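Local coordinates for protein EvdO2 (Micromonospora carbonacea, PDB 4XAB) that probably acts as a metal-dependent oxygenase of the phytanoyl-CoA dioxygenase family, carrying out an oxidative cyclization in orthosomycin biosynthesis, at residues Pro70-Glu79 with Tyr112-Tyr122; Gly158-Gly169 with Val207-Gly218. All coordinates share one frame; numbering follows the deposited sequence.

Interaction 1: residues Pro70-Glu79 with Tyr112-Tyr122; sequences PLLPQIIKPE and YGHAILKPPRY
The His114 ring meets Gln74 and Ile75 across the contact with its edge: in its plane lie the Ile75 carbonyl, 3.5 Å from CD2, and the side-chain amide of Gln74, which is nearly coplanar with the imidazole. CG1 of Ile116, a neighbour two residues on, covers one face of the same ring near its rim. With CG anti to the backbone N (chi1 180°), His114 leans toward strand 74-76. The Tyr122 ring has CB of Pro70 at its edge, and Leu72 CD1 packs obliquely 3.6 Å from its CE2. Its hydroxyl gives a weak hydrogen bond to the Pro70 carbonyl. On Tyr112, the Ile76 CD1 methyl and the Lys77 CE methylene both approach obliquely, so that even a lysine supplies hydrocarbon here.

Leucine suits position 72 because its two methyls diverge: Leu72 CD2 meets Ile116 CG2 at 3.7 Å, while CD1 also rests against Lys118 CG. The Pro73 and Pro119 rings meet through their CD atoms, 3.6 Å apart. On the face opposite His114 and Ile116, small Ala115 lets the Pro78 ring approach, and Tyr42 and Leu45 of helix 32-45 cover this side.

Between the backbones, Ile75 and Ala115 exchange two hydrogen bonds, the one from Ala115 N to Ile75 O being almost straight (178°). Leu117 N binds Pro73 O. Beyond the paired residues, the Glu79 carboxylate takes over as acceptor: its OE2 receives Gly113 N at 2.9 Å on the syn side. Glycine suits position 113, since a CB there would run into Glu79 OE1 as the carboxylate now lies. Strand 74-76 thus adds an antiparallel edge to strand 110-118, whose other side pairs with strand 226-234, in the larger sheet of the double-stranded beta-helix typical of this oxygenase superfamily.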
loop_
_atom_site.group_PDB
_atom_site.type_symbol
_atom_site.label_atom_id
_atom_site.label_comp_id
_atom_site.label_asym_id
_atom_site.label_seq_id
_atom_site.Cartn_x
_atom_site.Cartn_y
_atom_site.Cartn_z
ATOM N N PRO A 70 12.644 -3.278 -14.786
ATOM C CA PRO A 70 11.264 -2.783 -14.758
ATOM C C PRO A 70 10.817 -2.343 -13.368
ATOM O O PRO A 70 11.263 -2.883 -12.354
ATOM C CB PRO A 70 10.441 -3.983 -15.243
ATOM C CG PRO A 70 11.329 -5.162 -15.073
ATOM C CD PRO A 70 12.725 -4.662 -15.274
ATOM N N LEU A 71 9.954 -1.338 -13.339
ATOM C CA LEU A 71 9.366 -0.871 -12.098
ATOM C C LEU A 71 7.955 -1.390 -11.998
ATOM O O LEU A 71 7.302 -1.628 -13.009
ATOM C CB LEU A 71 9.348 0.652 -12.030
ATOM C CG LEU A 71 10.659 1.418 -12.127
ATOM C CD1 LEU A 71 10.367 2.907 -12.038
ATOM C CD2 LEU A 71 11.617 0.987 -11.031
ATOM N N LEU A 72 7.481 -1.547 -10.772
ATOM C CA LEU A 72 6.096 -1.916 -10.549
ATOM C C LEU A 72 5.200 -0.813 -11.095
ATOM O O LEU A 72 5.341 0.337 -10.701
ATOM C CB LEU A 72 5.844 -2.125 -9.057
ATOM C CG LEU A 72 4.511 -2.720 -8.635
ATOM C CD1 LEU A 72 4.370 -4.104 -9.230
ATOM C CD2 LEU A 72 4.448 -2.761 -7.116
ATOM N N PRO A 73 4.293 -1.151 -12.019
ATOM C CA PRO A 73 3.383 -0.126 -12.542
ATOM C C PRO A 73 2.561 0.522 -11.434
ATOM O O PRO A 73 1.855 -0.165 -10.692
ATOM C CB PRO A 73 2.481 -0.915 -13.503
ATOM C CG PRO A 73 3.319 -2.063 -13.918
ATOM C CD PRO A 73 4.120 -2.441 -12.712
ATOM N N GLN A 74 2.654 1.835 -11.314
ATOM C CA GLN A 74 1.898 2.513 -10.279
ATOM C C GLN A 74 1.627 3.961 -10.622
ATOM O O GLN A 74 2.369 4.593 -11.375
ATOM C CB GLN A 74 2.618 2.404 -8.928
ATOM C CG GLN A 74 4.063 2.826 -8.909
ATOM C CD GLN A 74 4.846 2.137 -7.802
ATOM O OE1 GLN A 74 5.888 1.530 -8.048
ATOM N NE2 GLN A 74 4.343 2.226 -6.577
ATOM N N ILE A 75 0.530 4.467 -10.078
ATOM C CA ILE A 75 0.129 5.850 -10.272
ATOM C C ILE A 75 -0.050 6.520 -8.918
ATOM O O ILE A 75 -0.914 6.131 -8.140
ATOM C CB ILE A 75 -1.180 5.946 -11.077
ATOM C CG1 ILE A 75 -1.008 5.280 -12.445
ATOM C CG2 ILE A 75 -1.607 7.386 -11.234
ATOM C CD1 ILE A 75 -2.308 5.007 -13.165
ATOM N N ILE A 76 0.783 7.510 -8.622
ATOM C CA ILE A 76 0.619 8.256 -7.383
ATOM C C ILE A 76 -0.532 9.247 -7.564
ATOM O O ILE A 76 -0.645 9.901 -8.598
ATOM C CB ILE A 76 1.916 8.986 -6.968
ATOM C CG1 ILE A 76 1.711 9.751 -5.658
ATOM C CG2 ILE A 76 2.393 9.916 -8.068
ATOM C CD1 ILE A 76 1.249 8.874 -4.511
ATOM N N LYS A 77 -1.399 9.324 -6.560
ATOM C CA LYS A 77 -2.576 10.190 -6.587
ATOM C C LYS A 77 -3.419 10.050 -7.859
ATOM O O LYS A 77 -3.614 11.021 -8.590
ATOM C CB LYS A 77 -2.152 11.648 -6.389
ATOM C CG LYS A 77 -1.636 11.911 -4.995
ATOM C CD LYS A 77 -1.055 13.314 -4.849
ATOM C CE LYS A 77 -0.621 13.569 -3.413
ATOM N NZ LYS A 77 0.296 14.735 -3.290
ATOM N N PRO A 78 -3.953 8.842 -8.106
ATOM C CA PRO A 78 -4.784 8.627 -9.296
ATOM C C PRO A 78 -6.055 9.475 -9.271
ATOM O O PRO A 78 -6.687 9.677 -10.311
ATOM C CB PRO A 78 -5.114 7.134 -9.224
ATOM C CG PRO A 78 -5.048 6.822 -7.757
ATOM C CD PRO A 78 -3.895 7.636 -7.261
ATOM N N GLU A 79 -6.405 9.987 -8.091
ATOM C CA GLU A 79 -7.573 10.840 -7.942
ATOM C C GLU A 79 -7.444 12.135 -8.753
ATOM O O GLU A 79 -8.425 12.851 -8.937
ATOM C CB GLU A 79 -7.811 11.162 -6.462
ATOM C CG GLU A 79 -6.659 11.878 -5.767
ATOM C CD GLU A 79 -5.708 10.918 -5.068
ATOM O OE1 GLU A 79 -5.605 9.756 -5.507
ATOM O OE2 GLU A 79 -5.061 11.334 -4.084
ATOM N N TYR A 112 -4.203 10.699 0.685
ATOM C CA TYR A 112 -4.043 10.632 -0.759
ATOM C C TYR A 112 -4.199 9.188 -1.223
ATOM O O TYR A 112 -4.168 8.249 -0.415
ATOM C CB TYR A 112 -2.685 11.200 -1.196
ATOM C CG TYR A 112 -1.494 10.466 -0.630
ATOM C CD1 TYR A 112 -0.945 10.834 0.596
ATOM C CD2 TYR A 112 -0.910 9.405 -1.321
ATOM C CE1 TYR A 112 0.140 10.161 1.121
ATOM C CE2 TYR A 112 0.181 8.728 -0.801
ATOM C CZ TYR A 112 0.700 9.116 0.416
ATOM O OH TYR A 112 1.780 8.449 0.936
ATOM N N GLY A 113 -4.359 9.017 -2.530
ATOM C CA GLY A 113 -4.561 7.704 -3.117
ATOM C C GLY A 113 -3.305 7.211 -3.805
ATOM O O GLY A 113 -2.384 7.976 -4.073
ATOM N N HIS A 114 -3.267 5.921 -4.099
ATOM C CA HIS A 114 -2.118 5.327 -4.759
ATOM C C HIS A 114 -2.605 4.061 -5.476
ATOM O O HIS A 114 -3.212 3.191 -4.856
ATOM C CB HIS A 114 -1.009 5.026 -3.736
ATOM C CG HIS A 114 0.218 4.401 -4.325
ATOM N ND1 HIS A 114 1.124 3.687 -3.568
ATOM C CD2 HIS A 114 0.695 4.388 -5.592
ATOM C CE1 HIS A 114 2.101 3.254 -4.347
ATOM N NE2 HIS A 114 1.866 3.668 -5.578
ATOM N N ALA A 115 -2.365 3.986 -6.782
ATOM C CA ALA A 115 -2.825 2.853 -7.577
ATOM C C ALA A 115 -1.652 1.986 -7.983
ATOM O O ALA A 115 -0.598 2.490 -8.384
ATOM C CB ALA A 115 -3.584 3.325 -8.798
ATOM N N ILE A 116 -1.850 0.678 -7.880
ATOM C CA ILE A 116 -0.819 -0.295 -8.191
ATOM C C ILE A 116 -1.401 -1.385 -9.065
ATOM O O ILE A 116 -2.491 -1.888 -8.790
ATOM C CB ILE A 116 -0.236 -0.943 -6.916
ATOM C CG1 ILE A 116 0.385 0.112 -6.005
ATOM C CG2 ILE A 116 0.782 -2.036 -7.279
ATOM C CD1 ILE A 116 0.597 -0.394 -4.595
ATOM N N LEU A 117 -0.685 -1.737 -10.130
ATOM C CA LEU A 117 -1.017 -2.931 -10.893
ATOM C C LEU A 117 0.230 -3.805 -11.008
ATOM O O LEU A 117 1.257 -3.352 -11.503
ATOM C CB LEU A 117 -1.564 -2.553 -12.279
ATOM C CG LEU A 117 -2.059 -3.672 -13.198
ATOM C CD1 LEU A 117 -3.104 -3.128 -14.149
ATOM C CD2 LEU A 117 -0.913 -4.298 -13.987
ATOM N N LYS A 118 0.136 -5.042 -10.518
ATOM C CA LYS A 118 1.189 -6.039 -10.693
ATOM C C LYS A 118 0.877 -6.868 -11.916
ATOM O O LYS A 118 -0.061 -7.665 -11.890
ATOM C CB LYS A 118 1.306 -6.971 -9.485
ATOM C CG LYS A 118 1.747 -6.320 -8.211
ATOM C CD LYS A 118 1.964 -7.378 -7.139
ATOM C CE LYS A 118 3.093 -8.325 -7.495
ATOM N NZ LYS A 118 4.420 -7.717 -7.200
ATOM N N PRO A 119 1.665 -6.693 -12.986
ATOM C CA PRO A 119 1.458 -7.408 -14.246
ATOM C C PRO A 119 1.525 -8.913 -14.046
ATOM O O PRO A 119 2.134 -9.363 -13.077
ATOM C CB PRO A 119 2.620 -6.925 -15.127
ATOM C CG PRO A 119 3.120 -5.693 -14.479
ATOM C CD PRO A 119 2.846 -5.817 -13.027
ATOM N N PRO A 120 0.907 -9.686 -14.951
ATOM C CA PRO A 120 1.091 -11.139 -14.930
ATOM C C PRO A 120 2.570 -11.490 -14.997
ATOM O O PRO A 120 3.316 -10.835 -15.729
ATOM C CB PRO A 120 0.364 -11.619 -16.197
ATOM C CG PRO A 120 -0.539 -10.499 -16.585
ATOM C CD PRO A 120 0.128 -9.240 -16.121
ATOM N N ARG A 121 2.979 -12.481 -14.216
ATOM C CA ARG A 121 4.350 -12.986 -14.212
ATOM C C ARG A 121 5.376 -11.936 -13.834
ATOM O O ARG A 121 6.558 -12.084 -14.134
ATOM C CB ARG A 121 4.688 -13.589 -15.571
ATOM C CG ARG A 121 3.820 -14.785 -15.897
ATOM C CD ARG A 121 3.967 -15.846 -14.826
ATOM N NE ARG A 121 3.162 -17.034 -15.101
ATOM C CZ ARG A 121 3.234 -18.154 -14.391
ATOM N NH1 ARG A 121 4.076 -18.233 -13.367
ATOM N NH2 ARG A 121 2.472 -19.192 -14.703
ATOM N N TYR A 122 4.932 -10.884 -13.154
ATOM C CA TYR A 122 5.858 -9.878 -12.666
ATOM C C TYR A 122 6.723 -10.504 -11.582
ATOM O O TYR A 122 6.227 -10.839 -10.510
ATOM C CB TYR A 122 5.112 -8.657 -12.130
ATOM C CG TYR A 122 6.049 -7.531 -11.753
ATOM C CD1 TYR A 122 6.718 -6.808 -12.734
ATOM C CD2 TYR A 122 6.296 -7.220 -10.424
ATOM C CE1 TYR A 122 7.590 -5.791 -12.402
ATOM C CE2 TYR A 122 7.171 -6.205 -10.085
ATOM C CZ TYR A 122 7.809 -5.496 -11.079
ATOM O OH TYR A 122 8.678 -4.482 -10.749
#

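Interaction 2: residues Gly158-Gly169 with Val207-Gly218; sequences GCLHYLPGGHRG and VVHDFRTPHYAG. With NI (nickel (II) ion), chain B.
Strands 160-162 and 215-217 pair antiparallel in the smaller sheet of the double-stranded beta-helix, and His215 carries that pairing to the nickel ion. Backbone hydrogen bonds come first: His161 and Tyr216 exchange two, and Leu163 N donates to Pro214 O.

Aromatic contacts flank them. Tyr216 turns its edge to the face of His161 in a T-shaped pair, planes at 78°. Tyr162, with CG anti to its carbonyl carbon (chi1 -63°), runs alongside His215 and crosses His209, where its OH shares a 2.8 Å hydrogen bond with ND1, either atom possibly donating. A phenylalanine in its place would probably leave His209 ND1 without this partner, so that the imidazole, whose NE2 bonds Asp131, a metal ligand, would be held less firmly.

Leucine suits position 160 because its two methyls diverge toward different apolar partners: Leu160 CD1 meets Val207 CG2, and its CD2 lies 3.6 Å from Ala217 CB.

Water links the ends, one molecule joining Cys159 O, His161 NE2 and Gly218 N.

At the metal, His129 and Asp131 complete the protein ligands. His215 ND1 donates to Thr213 O within the ring plane, which fixes the imidazole's rotation and directs NE2 to nickel at 2.1 Å.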
loop_
_atom_site.group_PDB
_atom_site.type_symbol
_atom_site.label_atom_id
_atom_site.label_comp_id
_atom_site.label_asym_id
_atom_site.label_seq_id
_atom_site.Cartn_x
_atom_site.Cartn_y
_atom_site.Cartn_z
ATOM N N GLY A 158 1.218 -12.207 -5.096
ATOM C CA GLY A 158 1.879 -11.047 -4.523
ATOM C C GLY A 158 1.128 -10.305 -3.430
ATOM O O GLY A 158 1.194 -9.080 -3.352
ATOM N N CYS A 159 0.417 -11.032 -2.569
ATOM C CA CYS A 159 -0.230 -10.391 -1.427
ATOM C C CYS A 159 0.835 -9.885 -0.455
ATOM O O CYS A 159 2.011 -10.216 -0.584
ATOM C CB CYS A 159 -1.191 -11.357 -0.725
ATOM S SG CYS A 159 -0.389 -12.634 0.246
ATOM N N LEU A 160 0.424 -9.062 0.504
ATOM C CA LEU A 160 1.342 -8.508 1.493
ATOM C C LEU A 160 1.612 -9.495 2.617
ATOM O O LEU A 160 0.757 -10.303 2.976
ATOM C CB LEU A 160 0.776 -7.207 2.086
ATOM C CG LEU A 160 0.581 -6.091 1.053
ATOM C CD1 LEU A 160 0.168 -4.778 1.696
ATOM C CD2 LEU A 160 1.842 -5.908 0.250
ATOM N N HIS A 161 2.813 -9.392 3.165
ATOM C CA HIS A 161 3.239 -10.114 4.347
ATOM C C HIS A 161 3.698 -9.075 5.353
ATOM O O HIS A 161 4.314 -8.086 4.966
ATOM C CB HIS A 161 4.406 -11.061 4.051
ATOM C CG HIS A 161 4.151 -12.035 2.941
ATOM N ND1 HIS A 161 4.349 -13.392 3.088
ATOM C CD2 HIS A 161 3.789 -11.846 1.649
ATOM C CE1 HIS A 161 4.086 -14.000 1.944
ATOM N NE2 HIS A 161 3.741 -13.085 1.054
ATOM N N TYR A 162 3.450 -9.321 6.630
ATOM C CA TYR A 162 3.847 -8.385 7.684
ATOM C C TYR A 162 4.726 -8.994 8.761
ATOM O O TYR A 162 4.699 -10.200 8.986
ATOM C CB TYR A 162 2.606 -7.816 8.372
ATOM C CG TYR A 162 1.730 -7.004 7.478
ATOM C CD1 TYR A 162 0.529 -7.513 7.009
ATOM C CD2 TYR A 162 2.085 -5.723 7.116
ATOM C CE1 TYR A 162 -0.293 -6.760 6.213
ATOM C CE2 TYR A 162 1.290 -4.972 6.310
ATOM C CZ TYR A 162 0.094 -5.493 5.851
ATOM O OH TYR A 162 -0.718 -4.724 5.049
ATOM N N LEU A 163 5.484 -8.141 9.452
ATOM C CA LEU A 163 6.151 -8.545 10.687
ATOM C C LEU A 163 5.317 -8.079 11.871
ATOM O O LEU A 163 5.351 -6.899 12.215
ATOM C CB LEU A 163 7.563 -7.949 10.786
ATOM C CG LEU A 163 8.295 -8.430 12.040
ATOM C CD1 LEU A 163 8.726 -9.868 11.857
ATOM C CD2 LEU A 163 9.494 -7.541 12.376
ATOM N N PRO A 164 4.551 -8.995 12.490
ATOM C CA PRO A 164 3.664 -8.595 13.588
ATOM C C PRO A 164 4.421 -7.918 14.718
ATOM O O PRO A 164 5.450 -8.435 15.163
ATOM C CB PRO A 164 3.064 -9.922 14.067
ATOM C CG PRO A 164 3.182 -10.849 12.886
ATOM C CD PRO A 164 4.472 -10.445 12.213
ATOM N N GLY A 165 3.907 -6.777 15.166
ATOM C CA GLY A 165 4.481 -6.091 16.301
ATOM C C GLY A 165 5.619 -5.175 15.914
ATOM O O GLY A 165 6.121 -4.420 16.748
ATOM N N GLY A 166 6.017 -5.216 14.642
ATOM C CA GLY A 166 7.186 -4.466 14.199
ATOM C C GLY A 166 7.024 -2.960 14.257
ATOM O O GLY A 166 8.009 -2.215 14.206
ATOM N N HIS A 167 5.783 -2.499 14.336
ATOM C CA HIS A 167 5.526 -1.066 14.428
ATOM C C HIS A 167 5.922 -0.494 15.792
ATOM O O HIS A 167 5.948 0.725 15.951
ATOM C CB HIS A 167 4.052 -0.754 14.137
ATOM C CG HIS A 167 3.097 -1.383 15.101
ATOM N ND1 HIS A 167 3.215 -2.691 15.520
ATOM C CD2 HIS A 167 2.021 -0.875 15.749
ATOM C CE1 HIS A 167 2.239 -2.968 16.372
ATOM N NE2 HIS A 167 1.498 -1.886 16.517
ATOM N N ARG A 168 6.216 -1.353 16.773
ATOM C CA ARG A 168 6.714 -0.878 18.066
ATOM C C ARG A 168 8.230 -0.963 18.140
ATOM O O ARG A 168 8.828 -0.575 19.131
ATOM C CB ARG A 168 6.096 -1.667 19.219
ATOM C CG ARG A 168 4.636 -1.354 19.438
ATOM C CD ARG A 168 4.158 -2.000 20.717
ATOM N NE ARG A 168 4.423 -3.439 20.717
ATOM C CZ ARG A 168 3.556 -4.370 20.316
ATOM N NH1 ARG A 168 2.347 -4.030 19.882
ATOM N NH2 ARG A 168 3.902 -5.651 20.355
ATOM N N GLY A 169 8.836 -1.490 17.079
ATOM C CA GLY A 169 10.287 -1.563 16.987
ATOM C C GLY A 169 10.830 -0.312 16.321
ATOM O O GLY A 169 10.090 0.637 16.058
ATOM N N VAL A 207 -6.089 -4.816 3.458
ATOM C CA VAL A 207 -5.243 -4.885 4.619
ATOM C C VAL A 207 -4.924 -3.450 5.005
ATOM O O VAL A 207 -4.842 -2.547 4.151
ATOM C CB VAL A 207 -3.945 -5.693 4.372
ATOM C CG1 VAL A 207 -4.266 -7.175 4.258
ATOM C CG2 VAL A 207 -3.251 -5.210 3.127
ATOM N N VAL A 208 -4.822 -3.256 6.304
ATOM C CA VAL A 208 -4.508 -1.946 6.881
ATOM C C VAL A 208 -3.206 -2.060 7.664
ATOM O O VAL A 208 -3.071 -2.968 8.467
ATOM C CB VAL A 208 -5.636 -1.487 7.818
ATOM C CG1 VAL A 208 -5.364 -0.078 8.343
ATOM C CG2 VAL A 208 -6.993 -1.567 7.093
ATOM N N HIS A 209 -2.241 -1.160 7.457
ATOM C CA HIS A 209 -1.038 -1.229 8.288
ATOM C C HIS A 209 -0.484 0.128 8.657
ATOM O O HIS A 209 -0.569 1.098 7.897
ATOM C CB HIS A 209 0.089 -2.053 7.626
ATOM C CG HIS A 209 0.544 -1.536 6.295
ATOM N ND1 HIS A 209 0.038 -2.010 5.103
ATOM C CD2 HIS A 209 1.487 -0.618 5.967
ATOM C CE1 HIS A 209 0.628 -1.385 4.100
ATOM N NE2 HIS A 209 1.517 -0.544 4.595
ATOM N N ASP A 210 0.099 0.148 9.842
ATOM C CA ASP A 210 0.764 1.330 10.393
ATOM C C ASP A 210 1.982 1.746 9.558
ATOM O O ASP A 210 2.602 0.920 8.896
ATOM C CB ASP A 210 1.180 1.045 11.838
ATOM C CG ASP A 210 1.732 2.272 12.546
ATOM O OD1 ASP A 210 2.970 2.465 12.584
ATOM O OD2 ASP A 210 0.915 3.052 13.057
ATOM N N PHE A 211 2.323 3.029 9.595
ATOM C CA PHE A 211 3.504 3.522 8.904
ATOM C C PHE A 211 4.784 2.782 9.303
ATOM O O PHE A 211 5.762 2.775 8.543
ATOM C CB PHE A 211 3.684 5.023 9.172
ATOM C CG PHE A 211 2.811 5.910 8.329
ATOM C CD1 PHE A 211 2.045 5.395 7.302
ATOM C CD2 PHE A 211 2.765 7.276 8.577
ATOM C CE1 PHE A 211 1.245 6.225 6.525
ATOM C CE2 PHE A 211 1.978 8.108 7.797
ATOM C CZ PHE A 211 1.214 7.579 6.775
ATOM N N ARG A 212 4.808 2.182 10.492
ATOM C CA ARG A 212 6.048 1.543 10.954
ATOM C C ARG A 212 6.015 0.007 10.877
ATOM O O ARG A 212 6.984 -0.656 11.231
ATOM C CB ARG A 212 6.360 1.989 12.383
ATOM C CG ARG A 212 7.841 2.089 12.694
ATOM C CD ARG A 212 8.069 2.786 14.024
ATOM N NE ARG A 212 8.100 4.241 13.906
ATOM C CZ ARG A 212 8.441 5.055 14.902
ATOM N NH1 ARG A 212 8.756 4.548 16.084
ATOM N NH2 ARG A 212 8.460 6.369 14.724
ATOM N N THR A 213 4.917 -0.572 10.414
ATOM C CA THR A 213 4.897 -2.030 10.305
ATOM C C THR A 213 5.682 -2.530 9.096
ATOM O O THR A 213 5.364 -2.175 7.970
ATOM C CB THR A 213 3.456 -2.549 10.209
ATOM O OG1 THR A 213 2.705 -1.988 11.284
ATOM C CG2 THR A 213 3.420 -4.084 10.286
ATOM N N PRO A 214 6.706 -3.371 9.325
ATOM C CA PRO A 214 7.433 -3.888 8.157
ATOM C C PRO A 214 6.537 -4.759 7.284
ATOM O O PRO A 214 5.727 -5.546 7.807
ATOM C CB PRO A 214 8.569 -4.720 8.776
ATOM C CG PRO A 214 8.715 -4.188 10.181
ATOM C CD PRO A 214 7.294 -3.834 10.591
ATOM N N HIS A 215 6.646 -4.595 5.970
ATOM C CA HIS A 215 5.895 -5.459 5.069
ATOM C C HIS A 215 6.664 -5.772 3.798
ATOM O O HIS A 215 7.628 -5.100 3.453
ATOM C CB HIS A 215 4.519 -4.850 4.730
ATOM C CG HIS A 215 4.567 -3.418 4.284
ATOM N ND1 HIS A 215 4.767 -2.371 5.157
ATOM C CD2 HIS A 215 4.401 -2.860 3.062
ATOM C CE1 HIS A 215 4.752 -1.231 4.485
ATOM N NE2 HIS A 215 4.515 -1.498 3.215
ATOM N N TYR A 216 6.202 -6.813 3.112
ATOM C CA TYR A 216 6.856 -7.378 1.936
ATOM C C TYR A 216 5.751 -7.848 1.015
ATOM O O TYR A 216 4.684 -8.226 1.487
ATOM C CB TYR A 216 7.766 -8.533 2.354
ATOM C CG TYR A 216 8.086 -9.555 1.296
ATOM C CD1 TYR A 216 7.230 -10.624 1.037
ATOM C CD2 TYR A 216 9.271 -9.475 0.585
ATOM C CE1 TYR A 216 7.537 -11.561 0.079
ATOM C CE2 TYR A 216 9.586 -10.406 -0.373
ATOM C CZ TYR A 216 8.715 -11.442 -0.622
ATOM O OH TYR A 216 9.040 -12.374 -1.572
ATOM N N ALA A 217 5.982 -7.811 -0.292
ATOM C CA ALA A 217 5.050 -8.451 -1.220
ATOM C C ALA A 217 5.813 -9.329 -2.181
ATOM O O ALA A 217 6.837 -8.923 -2.724
ATOM C CB ALA A 217 4.226 -7.416 -1.984
ATOM N N GLY A 218 5.309 -10.536 -2.397
ATOM C CA GLY A 218 5.959 -11.460 -3.297
ATOM C C GLY A 218 5.729 -11.076 -4.746
ATOM O O GLY A 218 4.960 -10.157 -5.051
HETATM NI NI NI B . 4.873 -0.031 1.795
HETATM O O HOH W 1 3.279 -12.585 -1.520
HETATM O O HOH W 2 8.149 2.161 17.092
HETATM O O HOH W 3 2.927 0.474 1.832
#

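Interaction 1 closes before interaction 2 opens along the chain, and their centres lie about 18 Å apart on opposite sides of the chain's centre. Segments 70-79 and 112-122 belong to the larger antiparallel sheet, which strand 206-210 of interaction 2 also joins through strand 139-149; strands 160-162 and 215-217 form part of the smaller, three-stranded sheet. The two contacts touch directly where Lys118 reaches Gly218, NZ to O 3.3 Å, and Gly158. Between the sheets sits the metal: His215 of interaction 2 binds it, while the nearest side-chain atom of His114, in interaction 1, is about 7 Å from it, so the two contacts probably help to frame opposite sides of the active-site cleft.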